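Local coordinates for protein sulfoquinovosidase (Escherichia coli, PDB 5AEG) that hydrolyses the alpha-glycosidic bond of sulfoquinovosyl diacylglycerides and of simple sulfoquinovosides, releasing sulfoquinovose for use as a carbon and sulfur source, at residues 49-54 with 170-175; 125-130 with 189-194; 565-570 with 669-674. All blocks are in the same frame, centred on the assembly; numbering follows the deposited sequence.

Contact 1: residues 49-54 with 170-175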
ATOM      1  N   ASP A  49     -16.478 -16.653  -0.109  1.00 28.36           N
ATOM      2  CA  ASP A  49     -16.588 -16.898  -1.559  1.00 28.45           C
ATOM      3  C   ASP A  49     -15.494 -16.062  -2.199  1.00 29.90           C
ATOM      4  O   ASP A  49     -15.553 -14.824  -2.078  1.00 30.89           O
ATOM      5  CB  ASP A  49     -17.966 -16.495  -2.064  1.00 32.26           C
ATOM      6  CG  ASP A  49     -19.064 -17.351  -1.472  1.00 41.93           C
ATOM      7  OD1 ASP A  49     -19.001 -18.583  -1.606  1.00 46.49           O
ATOM      8  OD2 ASP A  49     -19.921 -16.785  -0.793  1.00 45.38           O
ATOM      9  N   MET A  50     -14.491 -16.739  -2.779  1.00 30.77           N
ATOM     10  CA  MET A  50     -13.283 -16.093  -3.242  1.00 31.67           C
ATOM     11  C   MET A  50     -13.477 -15.120  -4.408  1.00 32.06           C
ATOM     12  O   MET A  50     -12.783 -14.036  -4.489  1.00 30.96           O
ATOM     13  CB  MET A  50     -12.285 -17.125  -3.641  1.00 30.93           C
ATOM     14  CG  MET A  50     -11.931 -17.996  -2.449  1.00 35.37           C
ATOM     15  SD  MET A  50     -10.420 -18.948  -2.616  1.00 36.00           S
ATOM     16  CE  MET A  50     -10.963 -20.234  -3.810  1.00 41.16           C
ATOM     17  N   PHE A  51     -14.387 -15.473  -5.329  1.00 30.06           N
ATOM     18  CA  PHE A  51     -14.574 -14.707  -6.574  1.00 31.84           C
ATOM     19  C   PHE A  51     -13.252 -14.266  -7.250  1.00 32.39           C
ATOM     20  O   PHE A  51     -13.019 -13.039  -7.558  1.00 26.61           O
ATOM     21  CB  PHE A  51     -15.453 -13.478  -6.260  1.00 34.31           C
ATOM     22  CG  PHE A  51     -16.867 -13.793  -5.941  1.00 33.98           C
ATOM     23  CD1 PHE A  51     -17.695 -14.330  -6.952  1.00 38.65           C
ATOM     24  CD2 PHE A  51     -17.419 -13.557  -4.680  1.00 37.33           C
ATOM     25  CE1 PHE A  51     -19.009 -14.614  -6.679  1.00 35.46           C
ATOM     26  CE2 PHE A  51     -18.768 -13.834  -4.406  1.00 37.28           C
ATOM     27  CZ  PHE A  51     -19.555 -14.367  -5.405  1.00 35.78           C
ATOM     28  N   ARG A  52     -12.306 -15.196  -7.407  1.00 29.12           N
ATOM     29  CA  ARG A  52     -11.037 -14.863  -8.120  1.00 30.52           C
ATOM     30  C   ARG A  52     -10.249 -13.701  -7.482  1.00 30.08           C
ATOM     31  O   ARG A  52      -9.453 -13.015  -8.137  1.00 26.31           O
ATOM     32  CB  ARG A  52     -11.277 -14.602  -9.561  1.00 40.06           C
ATOM     33  CG  ARG A  52     -12.312 -15.608 -10.097  1.00 58.56           C
ATOM     34  CD  ARG A  52     -12.671 -15.423 -11.558  1.00 71.35           C
ATOM     35  NE  ARG A  52     -11.623 -15.914 -12.432  1.00 81.78           N
ATOM     36  CZ  ARG A  52     -11.486 -15.615 -13.722  1.00 87.16           C
ATOM     37  NH1 ARG A  52     -12.319 -14.786 -14.360  1.00 84.62           N
ATOM     38  NH2 ARG A  52     -10.475 -16.146 -14.373  1.00 83.46           N
ATOM     39  N   GLY A  53     -10.443 -13.534  -6.179  1.00 29.47           N
ATOM     40  CA  GLY A  53      -9.704 -12.472  -5.453  1.00 28.73           C
ATOM     41  C   GLY A  53     -10.550 -11.363  -5.004  1.00 24.65           C
ATOM     42  O   GLY A  53     -10.086 -10.569  -4.185  1.00 22.37           O
ATOM     43  N   ASN A  54     -11.783 -11.294  -5.516  1.00 20.58           N
ATOM     44  CA  ASN A  54     -12.779 -10.337  -5.068  1.00 23.74           C
ATOM     45  C   ASN A  54     -13.634 -10.851  -3.878  1.00 27.84           C
ATOM     46  O   ASN A  54     -14.903 -10.977  -3.938  1.00 27.35           O
ATOM     47  CB  ASN A  54     -13.653  -9.893  -6.200  1.00 23.83           C
ATOM     48  CG  ASN A  54     -12.883  -9.190  -7.288  1.00 23.82           C
ATOM     49  OD1 ASN A  54     -12.342  -8.146  -7.098  1.00 23.96           O
ATOM     50  ND2 ASN A  54     -12.868  -9.774  -8.436  1.00 25.70           N
ATOM     51  N   LYS A 170     -20.427  -8.938 -12.477  1.00 38.50           N
ATOM     52  CA  LYS A 170     -19.459  -9.909 -12.987  1.00 43.30           C
ATOM     53  C   LYS A 170     -18.475 -10.184 -11.811  1.00 38.19           C
ATOM     54  O   LYS A 170     -17.578  -9.462 -11.556  1.00 42.93           O
ATOM     55  CB  LYS A 170     -18.817  -9.133 -14.141  1.00 50.37           C
ATOM     56  CG  LYS A 170     -17.825  -9.836 -15.025  1.00 62.60           C
ATOM     57  CD  LYS A 170     -17.118  -8.816 -15.942  1.00 69.46           C
ATOM     58  CE  LYS A 170     -15.956  -8.097 -15.250  1.00 79.03           C
ATOM     59  NZ  LYS A 170     -14.833  -7.679 -16.161  1.00 84.08           N
ATOM     60  N   GLU A 171     -18.651 -11.229 -11.058  1.00 43.58           N
ATOM     61  CA  GLU A 171     -17.587 -11.666 -10.110  1.00 43.19           C
ATOM     62  C   GLU A 171     -17.284 -10.753  -8.947  1.00 32.29           C
ATOM     63  O   GLU A 171     -16.193 -10.765  -8.447  1.00 29.02           O
ATOM     64  CB  GLU A 171     -16.291 -12.030 -10.844  1.00 50.18           C
ATOM     65  CG  GLU A 171     -16.482 -13.204 -11.796  1.00 60.75           C
ATOM     66  CD  GLU A 171     -16.020 -14.567 -11.257  1.00 74.30           C
ATOM     67  OE1 GLU A 171     -16.205 -14.912 -10.054  1.00 71.91           O
ATOM     68  OE2 GLU A 171     -15.470 -15.315 -12.094  1.00 78.84           O
ATOM     69  N   ASN A 172     -18.287 -10.038  -8.495  1.00 25.24           N
ATOM     70  CA  ASN A 172     -18.266  -9.328  -7.230  1.00 24.72           C
ATOM     71  C   ASN A 172     -17.077  -8.364  -7.245  1.00 24.27           C
ATOM     72  O   ASN A 172     -16.418  -8.149  -6.202  1.00 25.53           O
ATOM     73  CB  ASN A 172     -18.086 -10.325  -6.063  1.00 23.58           C
ATOM     74  CG  ASN A 172     -18.461  -9.729  -4.767  1.00 26.15           C
ATOM     75  OD1 ASN A 172     -19.484  -9.076  -4.690  1.00 29.01           O
ATOM     76  ND2 ASN A 172     -17.680  -9.948  -3.712  1.00 28.77           N
ATOM     77  N   ALA A 173     -16.804  -7.780  -8.410  1.00 23.42           N
ATOM     78  CA  ALA A 173     -15.547  -7.005  -8.597  1.00 19.56           C
ATOM     79  C   ALA A 173     -15.607  -5.515  -8.275  1.00 18.81           C
ATOM     80  O   ALA A 173     -14.523  -4.833  -8.358  1.00 21.63           O
ATOM     81  CB  ALA A 173     -15.007  -7.231  -9.993  1.00 21.79           C
ATOM     82  N   GLY A 174     -16.767  -5.004  -7.927  1.00 19.46           N
ATOM     83  CA  GLY A 174     -16.949  -3.550  -7.690  1.00 20.20           C
ATOM     84  C   GLY A 174     -16.205  -3.146  -6.407  1.00 22.22           C
ATOM     85  O   GLY A 174     -15.664  -2.033  -6.320  1.00 19.10           O
ATOM     86  N   GLY A 175     -16.244  -4.026  -5.377  1.00 22.51           N
ATOM     87  CA  GLY A 175     -15.657  -3.686  -4.075  1.00 20.14           C
ATOM     88  C   GLY A 175     -16.426  -2.655  -3.303  1.00 21.91           C
ATOM     89  O   GLY A 175     -17.591  -2.333  -3.594  1.00 19.63           O
TER
HETATM   90  O   HOH W   1     -12.051  -5.950  -8.503  1.00 24.26           O
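Phe51 and Asn54 meet Glu171, Asn172 and Ala173 in a loop-to-loop contact near the protein surface, between the turn that joins strand 39-49 to strand 56-74 and the loop that follows helix 162-169. An aromatic face and a few amide groups carry it. Asn172 CB lies over one face of the Phe51 ring in a CH-pi contact, 3.8 Å from the ring centroid and displaced toward the rim on the CD2 side. With chi1 at -163°, Asn172 CG runs onward from this CB, anti to the backbone N, and the Asn172 amide plane stands 46° from the ring. From there Asn172 ND2 gives a hydrogen bond of 3.0 Å to Asn54 O, with an N-H...O angle of 161°, and the acceptor lies close to the amide plane. Asparagine suits this place twice over: it tolerates the left-handed backbone angles found here, and its short amide reaches the neighbouring loop. Glu171 OE1 comes to the edge of the same ring, 3.5 Å from Phe51 CD1, in the ring plane, where the weakly positive C-H groups point. The carboxylate also faces Arg52, but that salt bridge is long and its geometry doubtful. A water donates to Asn54 OD1 at 2.6 Å and to Ala173 O at 2.7 Å, bridging the loops, while Asn54 ND2 bonds weakly back to Phe51 O. Gly53 sits at backbone angles that would press a CB against the preceding carbonyl, hence glycine. The Asn54 side chain is about 7 Å from that of Asp472, the inferred proton donor and a calcium ligand, which is consistent with loops of the N-terminal part flanking the active site in this family 31 glycoside hydrolase.

Contact 2: residues 125-130 with 189-194; sequences PEDHIY and STQKYY
With chi1 at 56°, Thr190 sets OG1 between its backbone N and carbonyl carbon, facing His128 N, and turns CG2 toward Tyr130; Asp127 has CG anti to its carbonyl carbon, on the side of Gln191. His128 N donates to Thr190 OG1 at 2.9 Å, and Thr190 N returns a bond to His128 O at 3.0 Å, so one threonine answers both polar groups of the facing backbone. Its methyl is used as well: CG2 lies in the ring plane at the edge of Tyr130, 3.7 Å from CE2. Gln191 NE2 gives a nearly straight bond (166°) to the syn lone pair of Asp127 OD2 at 2.7 Å, although the amide and carboxylate planes are 58° apart. The same oxygen accepts from the backbone N of Gln124 and from a water that also bonds Ser189 OG. A second water joins Asp127 OD1 to Thr190 OG1. An alanine in place of Asp127 would probably leave Gln191 NE2 and the N-H of Gln124 without their acceptor and let the glutamine amide turn. Apolar contact comes from Ile129 CD1, which packs 3.9 Å from Ser189 CB. Ser189 OG accepts from Gln191 N, an ST turn at the start of the hairpin joining strands 186-189 and 193-197, in which a type I turn is followed by a left-handed Lys192, as in a G1 bulge. Ile129 and Ser189 are the antiparallel, non-hydrogen-bonded pair where strand 129-133 joins this hairpin, an arrangement at home in the beta-sandwich of galactose mutarotase-like domains.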
ATOM      1  N   PRO A 125     -14.656  10.811  21.981  1.00 27.10           N
ATOM      2  CA  PRO A 125     -15.389  11.148  20.794  1.00 27.79           C
ATOM      3  C   PRO A 125     -14.625  12.001  19.783  1.00 29.33           C
ATOM      4  O   PRO A 125     -14.861  11.840  18.621  1.00 29.25           O
ATOM      5  CB  PRO A 125     -16.607  11.916  21.322  1.00 28.74           C
ATOM      6  CG  PRO A 125     -16.817  11.309  22.666  1.00 29.70           C
ATOM      7  CD  PRO A 125     -15.446  11.145  23.196  1.00 31.88           C
ATOM      8  N   GLU A 126     -13.745  12.881  20.235  1.00 29.16           N
ATOM      9  CA  GLU A 126     -12.962  13.766  19.328  1.00 34.88           C
ATOM     10  C   GLU A 126     -11.748  13.110  18.617  1.00 30.12           C
ATOM     11  O   GLU A 126     -11.138  13.713  17.730  1.00 27.89           O
ATOM     12  CB  GLU A 126     -12.433  14.988  20.081  1.00 34.71           C
ATOM     13  CG  GLU A 126     -11.486  14.643  21.187  1.00 36.56           C
ATOM     14  CD  GLU A 126     -12.196  14.448  22.592  1.00 44.62           C
ATOM     15  OE1 GLU A 126     -13.439  14.166  22.712  1.00 35.41           O
ATOM     16  OE2 GLU A 126     -11.471  14.585  23.582  1.00 44.60           O
ATOM     17  N   ASP A 127     -11.376  11.898  18.993  1.00 24.92           N
ATOM     18  CA  ASP A 127     -10.169  11.340  18.470  1.00 23.69           C
ATOM     19  C   ASP A 127     -10.321  11.071  16.945  1.00 21.31           C
ATOM     20  O   ASP A 127     -11.366  10.630  16.509  1.00 22.69           O
ATOM     21  CB  ASP A 127      -9.832  10.008  19.143  1.00 25.15           C
ATOM     22  CG  ASP A 127      -9.551  10.125  20.640  1.00 29.05           C
ATOM     23  OD1 ASP A 127      -9.201  11.223  21.126  1.00 27.07           O
ATOM     24  OD2 ASP A 127      -9.561   9.065  21.301  1.00 24.22           O
ATOM     25  N   HIS A 128      -9.251  11.270  16.191  1.00 22.66           N
ATOM     26  CA  HIS A 128      -9.152  10.718  14.826  1.00 22.06           C
ATOM     27  C   HIS A 128      -8.271   9.524  14.836  1.00 20.79           C
ATOM     28  O   HIS A 128      -7.429   9.319  15.750  1.00 20.86           O
ATOM     29  CB  HIS A 128      -8.620  11.798  13.819  1.00 22.31           C
ATOM     30  CG  HIS A 128      -9.373  13.077  13.884  1.00 24.27           C
ATOM     31  ND1 HIS A 128     -10.549  13.297  13.196  1.00 28.21           N
ATOM     32  CD2 HIS A 128      -9.156  14.216  14.620  1.00 27.32           C
ATOM     33  CE1 HIS A 128     -10.997  14.532  13.439  1.00 27.24           C
ATOM     34  NE2 HIS A 128     -10.186  15.093  14.320  1.00 28.52           N
ATOM     35  N   ILE A 129      -8.345   8.743  13.737  1.00 21.31           N
ATOM     36  CA  ILE A 129      -7.643   7.514  13.639  1.00 19.18           C
ATOM     37  C   ILE A 129      -7.091   7.405  12.192  1.00 18.63           C
ATOM     38  O   ILE A 129      -7.848   7.647  11.226  1.00 20.44           O
ATOM     39  CB  ILE A 129      -8.596   6.342  13.905  1.00 22.87           C
ATOM     40  CG1 ILE A 129      -9.126   6.273  15.378  1.00 25.73           C
ATOM     41  CG2 ILE A 129      -7.920   5.035  13.601  1.00 21.58           C
ATOM     42  CD1 ILE A 129      -8.002   5.946  16.368  1.00 24.85           C
ATOM     43  N   TYR A 130      -5.852   7.027  12.078  1.00 18.81           N
ATOM     44  CA  TYR A 130      -5.199   6.935  10.777  1.00 21.29           C
ATOM     45  C   TYR A 130      -4.465   5.603  10.674  1.00 18.96           C
ATOM     46  O   TYR A 130      -4.081   4.973  11.689  1.00 21.63           O
ATOM     47  CB  TYR A 130      -4.184   8.080  10.609  1.00 18.43           C
ATOM     48  CG  TYR A 130      -4.789   9.385  10.809  1.00 19.19           C
ATOM     49  CD1 TYR A 130      -5.511  10.019   9.813  1.00 20.78           C
ATOM     50  CD2 TYR A 130      -4.694  10.017  12.050  1.00 21.73           C
ATOM     51  CE1 TYR A 130      -6.162  11.237  10.043  1.00 22.73           C
ATOM     52  CE2 TYR A 130      -5.299  11.232  12.294  1.00 21.58           C
ATOM     53  CZ  TYR A 130      -6.061  11.836  11.308  1.00 23.43           C
ATOM     54  OH  TYR A 130      -6.670  13.021  11.489  1.00 23.56           O
ATOM     55  N   SER A 189      -3.715   6.870  16.737  1.00 18.91           N
ATOM     56  CA  SER A 189      -4.767   7.695  17.285  1.00 18.07           C
ATOM     57  C   SER A 189      -4.212   9.127  17.559  1.00 18.61           C
ATOM     58  O   SER A 189      -3.020   9.279  17.885  1.00 22.05           O
ATOM     59  CB  SER A 189      -5.161   7.115  18.696  1.00 21.93           C
ATOM     60  OG  SER A 189      -5.996   8.080  19.385  1.00 20.25           O
ATOM     61  N   THR A 190      -5.119  10.091  17.547  1.00 20.11           N
ATOM     62  CA  THR A 190      -4.748  11.467  17.933  1.00 22.44           C
ATOM     63  C   THR A 190      -4.522  11.657  19.453  1.00 26.86           C
ATOM     64  O   THR A 190      -4.149  12.748  19.827  1.00 22.44           O
ATOM     65  CB  THR A 190      -5.662  12.510  17.349  1.00 22.07           C
ATOM     66  OG1 THR A 190      -7.025  12.287  17.678  1.00 25.00           O
ATOM     67  CG2 THR A 190      -5.473  12.555  15.774  1.00 24.65           C
ATOM     68  N   GLN A 191      -4.723  10.603  20.274  1.00 22.82           N
ATOM     69  CA  GLN A 191      -4.119  10.565  21.658  1.00 25.60           C
ATOM     70  C   GLN A 191      -2.640  10.296  21.605  1.00 25.45           C
ATOM     71  O   GLN A 191      -2.003  10.097  22.604  1.00 26.65           O
ATOM     72  CB  GLN A 191      -4.860   9.525  22.467  1.00 26.81           C
ATOM     73  CG  GLN A 191      -6.320   9.914  22.666  1.00 27.28           C
ATOM     74  CD  GLN A 191      -7.007   9.141  23.815  1.00 30.56           C
ATOM     75  OE1 GLN A 191      -6.409   8.847  24.802  1.00 28.01           O
ATOM     76  NE2 GLN A 191      -8.249   8.773  23.621  1.00 28.16           N
ATOM     77  N   LYS A 192      -2.063  10.223  20.375  1.00 24.57           N
ATOM     78  CA  LYS A 192      -0.669  10.090  20.115  1.00 22.77           C
ATOM     79  C   LYS A 192      -0.069   8.759  20.592  1.00 23.96           C
ATOM     80  O   LYS A 192       0.895   8.693  21.402  1.00 26.82           O
ATOM     81  CB  LYS A 192       0.118  11.331  20.608  1.00 27.24           C
ATOM     82  CG  LYS A 192      -0.115  12.538  19.731  1.00 27.03           C
ATOM     83  CD  LYS A 192       0.719  13.740  20.191  1.00 30.39           C
ATOM     84  CE  LYS A 192       0.482  14.945  19.304  1.00 34.61           C
ATOM     85  NZ  LYS A 192       1.366  16.049  19.793  1.00 32.87           N
ATOM     86  N   TYR A 193      -0.690   7.667  20.134  1.00 21.81           N
ATOM     87  CA  TYR A 193      -0.144   6.362  20.301  1.00 21.55           C
ATOM     88  C   TYR A 193      -0.412   5.617  19.002  1.00 22.91           C
ATOM     89  O   TYR A 193      -1.287   6.029  18.230  1.00 22.27           O
ATOM     90  CB  TYR A 193      -0.762   5.613  21.456  1.00 22.80           C
ATOM     91  CG  TYR A 193      -2.219   5.219  21.327  1.00 20.62           C
ATOM     92  CD1 TYR A 193      -2.589   4.055  20.635  1.00 22.09           C
ATOM     93  CD2 TYR A 193      -3.231   5.955  21.909  1.00 21.14           C
ATOM     94  CE1 TYR A 193      -3.938   3.681  20.538  1.00 23.56           C
ATOM     95  CE2 TYR A 193      -4.569   5.555  21.857  1.00 23.38           C
ATOM     96  CZ  TYR A 193      -4.900   4.381  21.118  1.00 25.06           C
ATOM     97  OH  TYR A 193      -6.250   3.994  20.965  1.00 24.00           O
ATOM     98  N   TYR A 194       0.272   4.523  18.848  1.00 23.47           N
ATOM     99  CA  TYR A 194      -0.085   3.550  17.793  1.00 20.95           C
ATOM    100  C   TYR A 194      -0.413   2.279  18.460  1.00 25.18           C
ATOM    101  O   TYR A 194       0.113   1.979  19.565  1.00 24.88           O
ATOM    102  CB  TYR A 194       1.094   3.311  16.829  1.00 19.17           C
ATOM    103  CG  TYR A 194       2.365   2.545  17.304  1.00 22.19           C
ATOM    104  CD1 TYR A 194       2.350   1.176  17.546  1.00 27.91           C
ATOM    105  CD2 TYR A 194       3.595   3.190  17.466  1.00 23.23           C
ATOM    106  CE1 TYR A 194       3.491   0.515  18.001  1.00 31.15           C
ATOM    107  CE2 TYR A 194       4.740   2.506  17.910  1.00 25.82           C
ATOM    108  CZ  TYR A 194       4.668   1.176  18.209  1.00 28.15           C
ATOM    109  OH  TYR A 194       5.750   0.413  18.645  1.00 30.32           O
TER
HETATM  110  O   HOH W   2      -8.261   6.916  20.469  1.00 23.56           O
HETATM  111  O   HOH W   3      -7.727  13.227  20.104  1.00 25.04           O

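Contact 3: residues 565-570 with 669-674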
ATOM      1  N   PHE A 565      10.190  17.624 -12.180  1.00 21.22           N
ATOM      2  CA  PHE A 565      10.480  16.561 -11.246  1.00 21.48           C
ATOM      3  C   PHE A 565      12.002  16.459 -11.036  1.00 22.05           C
ATOM      4  O   PHE A 565      12.509  16.319  -9.890  1.00 20.68           O
ATOM      5  CB  PHE A 565       9.904  15.208 -11.821  1.00 20.48           C
ATOM      6  CG  PHE A 565      10.344  13.994 -11.079  1.00 19.66           C
ATOM      7  CD1 PHE A 565       9.767  13.693  -9.867  1.00 20.25           C
ATOM      8  CD2 PHE A 565      11.226  13.104 -11.646  1.00 19.03           C
ATOM      9  CE1 PHE A 565      10.124  12.523  -9.195  1.00 19.88           C
ATOM     10  CE2 PHE A 565      11.578  11.922 -11.030  1.00 18.96           C
ATOM     11  CZ  PHE A 565      11.034  11.639  -9.752  1.00 20.55           C
ATOM     12  N   THR A 566      12.757  16.484 -12.114  1.00 19.65           N
ATOM     13  CA  THR A 566      14.216  16.316 -12.025  1.00 20.46           C
ATOM     14  C   THR A 566      14.878  17.533 -11.317  1.00 21.57           C
ATOM     15  O   THR A 566      15.836  17.355 -10.592  1.00 20.80           O
ATOM     16  CB  THR A 566      14.927  16.048 -13.371  1.00 23.06           C
ATOM     17  OG1 THR A 566      14.620  17.086 -14.304  1.00 20.37           O
ATOM     18  CG2 THR A 566      14.485  14.694 -13.911  1.00 24.78           C
ATOM     19  N   THR A 567      14.281  18.707 -11.452  1.00 23.04           N
ATOM     20  CA  THR A 567      14.775  19.886 -10.745  1.00 24.97           C
ATOM     21  C   THR A 567      14.696  19.705  -9.205  1.00 25.85           C
ATOM     22  O   THR A 567      15.597  20.134  -8.447  1.00 25.99           O
ATOM     23  CB  THR A 567      14.034  21.113 -11.145  1.00 26.92           C
ATOM     24  OG1 THR A 567      14.164  21.323 -12.564  1.00 24.95           O
ATOM     25  CG2 THR A 567      14.579  22.384 -10.377  1.00 25.52           C
ATOM     26  N   LEU A 568      13.644  19.006  -8.743  1.00 21.07           N
ATOM     27  CA  LEU A 568      13.510  18.691  -7.341  1.00 22.72           C
ATOM     28  C   LEU A 568      14.414  17.629  -6.795  1.00 21.76           C
ATOM     29  O   LEU A 568      14.401  17.429  -5.561  1.00 22.11           O
ATOM     30  CB  LEU A 568      12.058  18.314  -7.031  1.00 24.34           C
ATOM     31  CG  LEU A 568      10.994  19.359  -7.306  1.00 25.39           C
ATOM     32  CD1 LEU A 568       9.662  18.693  -7.075  1.00 31.64           C
ATOM     33  CD2 LEU A 568      11.129  20.491  -6.325  1.00 25.26           C
ATOM     34  N   LYS A 569      15.202  16.933  -7.634  1.00 21.19           N
ATOM     35  CA  LYS A 569      16.027  15.831  -7.209  1.00 21.92           C
ATOM     36  C   LYS A 569      16.704  15.970  -5.829  1.00 23.91           C
ATOM     37  O   LYS A 569      16.586  15.075  -4.987  1.00 23.74           O
ATOM     38  CB  LYS A 569      17.017  15.402  -8.254  1.00 22.41           C
ATOM     39  CG  LYS A 569      18.058  14.380  -7.841  1.00 22.54           C
ATOM     40  CD  LYS A 569      18.893  13.872  -9.003  1.00 24.53           C
ATOM     41  CE  LYS A 569      19.746  12.698  -8.583  1.00 23.59           C
ATOM     42  NZ  LYS A 569      20.557  12.335  -9.751  1.00 25.63           N
ATOM     43  N   PRO A 570      17.436  17.071  -5.604  1.00 24.27           N
ATOM     44  CA  PRO A 570      18.199  17.072  -4.347  1.00 24.06           C
ATOM     45  C   PRO A 570      17.285  17.192  -3.137  1.00 20.97           C
ATOM     46  O   PRO A 570      17.587  16.655  -2.072  1.00 23.51           O
ATOM     47  CB  PRO A 570      19.164  18.308  -4.508  1.00 25.47           C
ATOM     48  CG  PRO A 570      18.478  19.120  -5.519  1.00 27.72           C
ATOM     49  CD  PRO A 570      17.822  18.182  -6.481  1.00 23.43           C
ATOM     50  N   ALA A 669      14.256  27.518  -0.872  1.00 29.00           N
ATOM     51  CA  ALA A 669      13.429  28.472  -1.593  1.00 25.00           C
ATOM     52  C   ALA A 669      14.004  28.901  -2.927  1.00 26.68           C
ATOM     53  O   ALA A 669      13.241  29.103  -3.859  1.00 27.01           O
ATOM     54  CB  ALA A 669      13.111  29.720  -0.786  1.00 27.25           C
ATOM     55  N   ALA A 670      15.313  29.052  -3.035  1.00 25.94           N
ATOM     56  CA  ALA A 670      15.871  29.427  -4.323  1.00 29.94           C
ATOM     57  C   ALA A 670      15.629  28.301  -5.375  1.00 31.15           C
ATOM     58  O   ALA A 670      15.288  28.592  -6.500  1.00 28.72           O
ATOM     59  CB  ALA A 670      17.330  29.732  -4.233  1.00 29.27           C
ATOM     60  N   LEU A 671      15.779  27.031  -4.996  1.00 30.27           N
ATOM     61  CA  LEU A 671      15.473  25.895  -5.944  1.00 27.60           C
ATOM     62  C   LEU A 671      13.989  26.017  -6.363  1.00 28.16           C
ATOM     63  O   LEU A 671      13.684  25.971  -7.507  1.00 25.57           O
ATOM     64  CB  LEU A 671      15.728  24.541  -5.300  1.00 29.47           C
ATOM     65  CG  LEU A 671      15.532  23.323  -6.231  1.00 30.16           C
ATOM     66  CD1 LEU A 671      16.518  23.357  -7.378  1.00 32.99           C
ATOM     67  CD2 LEU A 671      15.748  22.119  -5.409  1.00 28.16           C
ATOM     68  N   PHE A 672      13.090  26.236  -5.423  1.00 27.13           N
ATOM     69  CA  PHE A 672      11.665  26.271  -5.737  1.00 26.42           C
ATOM     70  C   PHE A 672      11.279  27.484  -6.556  1.00 30.15           C
ATOM     71  O   PHE A 672      10.428  27.389  -7.415  1.00 27.06           O
ATOM     72  CB  PHE A 672      10.792  26.193  -4.486  1.00 27.01           C
ATOM     73  CG  PHE A 672      11.077  25.000  -3.589  1.00 26.06           C
ATOM     74  CD1 PHE A 672      11.526  23.812  -4.099  1.00 24.58           C
ATOM     75  CD2 PHE A 672      10.924  25.113  -2.204  1.00 24.54           C
ATOM     76  CE1 PHE A 672      11.771  22.730  -3.285  1.00 24.24           C
ATOM     77  CE2 PHE A 672      11.155  24.019  -1.369  1.00 25.00           C
ATOM     78  CZ  PHE A 672      11.552  22.827  -1.913  1.00 22.94           C
ATOM     79  N   ALA A 673      11.937  28.618  -6.336  1.00 29.59           N
ATOM     80  CA  ALA A 673      11.651  29.768  -7.144  1.00 28.40           C
ATOM     81  C   ALA A 673      12.044  29.566  -8.667  1.00 25.67           C
ATOM     82  O   ALA A 673      11.503  30.187  -9.557  1.00 28.31           O
ATOM     83  CB  ALA A 673      12.392  30.989  -6.570  1.00 30.84           C
ATOM     84  N   SER A 674      12.960  28.711  -8.915  1.00 26.01           N
ATOM     85  CA  SER A 674      13.422  28.404 -10.260  1.00 28.03           C
ATOM     86  C   SER A 674      12.419  27.562 -11.091  1.00 32.59           C
ATOM     87  O   SER A 674      12.492  27.547 -12.304  1.00 33.92           O
ATOM     88  CB  SER A 674      14.756  27.694 -10.178  1.00 28.93           C
ATOM     89  OG  SER A 674      14.699  26.281  -9.967  1.00 28.35           O
TER
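Leu671, on the C-terminal helix 669-673, reaches across to Thr567 and Pro570, where helix 552-567 of the TIM barrel gives way to helix 569-582. Its CB points at the barrel and carries CG anti to the backbone N (chi1 -176°). CG lies 3.9 Å from Thr567 O, and the two methyls part beyond it: CD1 touches Thr567 CG2 at 3.7 Å, while CD2 meets Pro570 CG at 4.1 Å. A branched leucine thus straddles Thr567 O, with CD1 at 3.5 Å and CD2 at 3.6 Å. Threonine serves here because its two branches divide the work: OG1 turns back to bond Thr563 O within its own helix, and the methyl faces Leu671. Pro570, in the first turn of the second helix, offers a compact apolar ring where no backbone N-H is needed. Alongside, Leu568 CD2 packs on Phe672 CE1 at 3.8 Å, the side chains crossing at about a right angle, with Ile613 of the C-terminal sheet touching both. Ser674 closes the group: its OG stands 3.9 Å from Thr567 CG2 and donates a 2.7 Å bond to a lone pair of Leu671 O, which also accepts from Ser674 N.

Contacts 1 and 2 come first along the chain and interleave: 49-54, 125-130, 170-175, then 189-194. Contact 3 follows only after most of the TIM barrel, tying 565-570 to 669-674. The three are well separated, with centres about 33 Å (1 and 2), 35 Å (2 and 3) and 44 Å (1 and 3) apart and no atoms touching; contacts 1 and 3 lie on opposite sides of the chain's centre. Contact 2 joins strands of the N-terminal domain and contact 1 brings loops of that half toward the catalytic barrel, whereas contact 3 ties the end of the chain, its last helix, to the junction of helices 552-567 and 569-582, late in the barrel domain.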